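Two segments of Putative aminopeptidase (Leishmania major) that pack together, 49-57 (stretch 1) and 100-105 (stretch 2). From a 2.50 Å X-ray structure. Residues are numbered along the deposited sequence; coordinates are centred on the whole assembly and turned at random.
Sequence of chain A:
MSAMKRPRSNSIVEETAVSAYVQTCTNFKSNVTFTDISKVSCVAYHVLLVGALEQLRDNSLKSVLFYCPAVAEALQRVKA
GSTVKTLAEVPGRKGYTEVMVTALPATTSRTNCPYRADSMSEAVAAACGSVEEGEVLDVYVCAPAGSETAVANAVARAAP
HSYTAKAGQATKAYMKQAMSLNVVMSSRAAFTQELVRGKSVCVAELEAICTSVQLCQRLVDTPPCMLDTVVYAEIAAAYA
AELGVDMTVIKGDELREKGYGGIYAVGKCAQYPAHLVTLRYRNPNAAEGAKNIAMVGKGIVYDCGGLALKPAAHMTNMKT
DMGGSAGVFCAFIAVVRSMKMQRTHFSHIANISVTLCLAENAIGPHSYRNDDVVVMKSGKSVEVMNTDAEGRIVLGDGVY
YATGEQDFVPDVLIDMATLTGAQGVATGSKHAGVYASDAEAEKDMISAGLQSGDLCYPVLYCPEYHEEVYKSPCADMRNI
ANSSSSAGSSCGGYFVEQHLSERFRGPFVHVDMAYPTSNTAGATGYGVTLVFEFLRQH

Stretch 1, residues 49-57: LVGALEQLR
Stretch 2 100-105: MVTALP

Two neighbouring strands set the frame of this contact, and a helix that starts just after the first of them folds back over one face. Residues 49-51 and 100-103 run parallel, their axes 6° apart and 4.7 Å at closest approach. The register pairs Leu49 with Val101 (CA to CA 4.8 Å), Val50 with Thr102 (CA to CA 4.7 Å) and Gly51 with Ala103 (CA to CA 5.3 Å). Together the stretches bury 423 Å², of which Leu49 and Leu104 have the largest shares, 64 and 63 Å².

Leu49 is the first rung of the ladder within these stretches. Its backbone is extended (phi/psi -123/126), and its N and O reach the residues on both sides of its partner: Leu49 N donates to Met100 O at 2.8 Å, and Thr102 N donates to Leu49 O at 2.7 Å. The same pattern repeats two residues on, where Gly51 N donates to Thr102 O at 3.2 Å and Leu104 N to Gly51 O at 3.1 Å. CA-H...O contacts fill in between these bonds, the shortest from Val50 CA to Thr102 O at 3.1 Å. The side chain of Leu49 (chi1 t, chi2 p) lies on the same sheet face as Val101 (chi1 t), with Leu49 CB 4.3 Å from Val101 CG2.

Leu104 closes the other end of the contact. With phi/psi -71/163 and chi1 m, chi2 t, it points its CA-to-CB bond toward stretch 1 and places its two methyls against residues two apart, Val50 and Ala52: Leu104 CD2 is 3.5 Å from Val50 CG2, and Leu104 CD1 is 3.5 Å from Ala52 N. Val50 (chi1 p) shares its face of the sheet with Thr102 (chi1 m), and Val50 CG2 lies 4.3 Å from Thr102 CB. The hydroxyl of Thr102 is satisfied elsewhere in the structure.

The other face, carrying Leu49, Val101 and Ala103, receives the helix. Ala52 (phi/psi -43/138) is its N-cap residue, and the first turn follows at once, with Leu56 N donating to Ala52 O at 3.0 Å. From residue 53 the helix runs at 139° to strand 100-103, with axes 8.9 Å apart at closest approach. Leu56 (chi1 m, chi2 t) points its CA-to-CB bond toward stretch 2, and its CD1 sits 4.2 Å from Val101 CG1 and 4.4 Å from Ala103 CB. Leu53 (chi1 t, chi2 p) adds CD1 at 4.2 Å from Ala103 CB. Gly51, nearly fully extended at -177/168, leaves room for this return: an ideal CB there would fall 3.5 Å from Leu56 CD2.

One water bridges the two backbones, accepting from Leu53 N at 2.7 Å and donating to Leu104 O at 2.8 Å. The rules to read are compact: alternate the faces along a parallel pair, spare a side chain where the helix folds back, and let a water link the backbones just past the last direct hydrogen bond between them.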

# COMPACT_ATOMS: atom_id res chain seq x y z
N LEU A 49 46.26 13.01 8.78
CA LEU A 49 47.17 12.50 7.81
C LEU A 49 46.46 11.39 7.08
O LEU A 49 45.96 10.45 7.71
CB LEU A 49 48.42 11.97 8.49
CG LEU A 49 49.42 11.28 7.55
CD1 LEU A 49 49.83 12.17 6.38
CD2 LEU A 49 50.60 10.85 8.39
N VAL A 50 46.40 11.50 5.76
CA VAL A 50 45.61 10.59 4.98
C VAL A 50 46.29 10.33 3.67
O VAL A 50 46.67 11.26 2.95
CB VAL A 50 44.17 11.09 4.78
CG1 VAL A 50 44.12 12.50 4.17
CG2 VAL A 50 43.39 10.12 3.91
N GLY A 51 46.44 9.04 3.37
CA GLY A 51 47.03 8.63 2.12
C GLY A 51 47.04 7.14 1.95
O GLY A 51 46.75 6.39 2.87
N ALA A 52 47.34 6.73 0.72
CA ALA A 52 47.70 5.36 0.39
C ALA A 52 48.65 4.80 1.44
O ALA A 52 49.59 5.48 1.83
CB ALA A 52 48.40 5.33 -0.97
N LEU A 53 48.44 3.55 1.84
CA LEU A 53 49.34 2.92 2.79
C LEU A 53 50.83 2.95 2.40
O LEU A 53 51.66 3.29 3.25
CB LEU A 53 48.92 1.49 3.10
CG LEU A 53 49.58 0.93 4.37
CD1 LEU A 53 49.25 1.71 5.66
CD2 LEU A 53 49.20 -0.54 4.51
N GLU A 54 51.18 2.63 1.15
CA GLU A 54 52.59 2.80 0.68
C GLU A 54 53.13 4.18 1.08
O GLU A 54 54.16 4.28 1.72
CB GLU A 54 52.73 2.63 -0.85
N GLN A 55 52.39 5.23 0.72
CA GLN A 55 52.88 6.61 0.84
C GLN A 55 52.98 6.99 2.31
O GLN A 55 53.93 7.68 2.70
CB GLN A 55 52.02 7.60 0.05
N LEU A 56 52.05 6.51 3.13
CA LEU A 56 52.11 6.79 4.56
C LEU A 56 53.32 6.20 5.25
O LEU A 56 53.82 6.80 6.19
CB LEU A 56 50.85 6.31 5.29
CG LEU A 56 49.56 7.09 5.05
CD1 LEU A 56 48.52 6.58 6.02
CD2 LEU A 56 49.69 8.60 5.18
N ARG A 57 53.77 5.03 4.81
CA ARG A 57 54.89 4.31 5.46
C ARG A 57 56.28 4.70 4.97
O ARG A 57 57.31 4.25 5.52
CB ARG A 57 54.69 2.81 5.34
CG ARG A 57 53.80 2.32 6.45
CD ARG A 57 53.33 0.91 6.21
NE ARG A 57 52.61 0.47 7.40
CZ ARG A 57 51.92 -0.66 7.51
NH1 ARG A 57 51.83 -1.52 6.48
NH2 ARG A 57 51.31 -0.92 8.67
N MET A 100 45.17 12.33 13.79
CA MET A 100 44.41 11.22 13.25
C MET A 100 45.08 10.80 11.94
O MET A 100 45.51 11.62 11.14
CB MET A 100 42.92 11.61 13.14
CG MET A 100 42.07 10.71 12.24
SD MET A 100 40.26 10.92 12.27
CE MET A 100 39.79 10.24 10.66
N VAL A 101 45.20 9.49 11.77
CA VAL A 101 45.94 8.92 10.68
C VAL A 101 45.05 7.92 9.96
O VAL A 101 44.66 6.91 10.57
CB VAL A 101 47.15 8.16 11.21
CG1 VAL A 101 47.77 7.27 10.12
CG2 VAL A 101 48.17 9.15 11.74
N THR A 102 44.81 8.16 8.66
CA THR A 102 43.87 7.35 7.89
C THR A 102 44.46 6.87 6.58
O THR A 102 44.83 7.65 5.71
CB THR A 102 42.53 8.09 7.63
OG1 THR A 102 41.94 8.47 8.88
CG2 THR A 102 41.54 7.21 6.90
N ALA A 103 44.49 5.55 6.43
CA ALA A 103 44.88 4.92 5.19
C ALA A 103 43.68 4.81 4.24
O ALA A 103 42.58 4.36 4.63
CB ALA A 103 45.44 3.55 5.46
N LEU A 104 43.91 5.21 2.99
CA LEU A 104 42.94 5.05 1.96
C LEU A 104 42.86 3.58 1.64
O LEU A 104 43.74 2.81 2.03
CB LEU A 104 43.32 5.84 0.72
CG LEU A 104 43.53 7.36 0.91
CD1 LEU A 104 44.22 7.98 -0.31
CD2 LEU A 104 42.24 8.10 1.28
N PRO A 105 41.78 3.17 0.95
CA PRO A 105 41.62 1.75 0.62
C PRO A 105 42.62 1.23 -0.40
O PRO A 105 43.14 1.98 -1.27
CB PRO A 105 40.19 1.68 0.06
CG PRO A 105 39.50 2.89 0.63
CD PRO A 105 40.57 3.93 0.56
O HOH W 1 46.29 2.01 1.25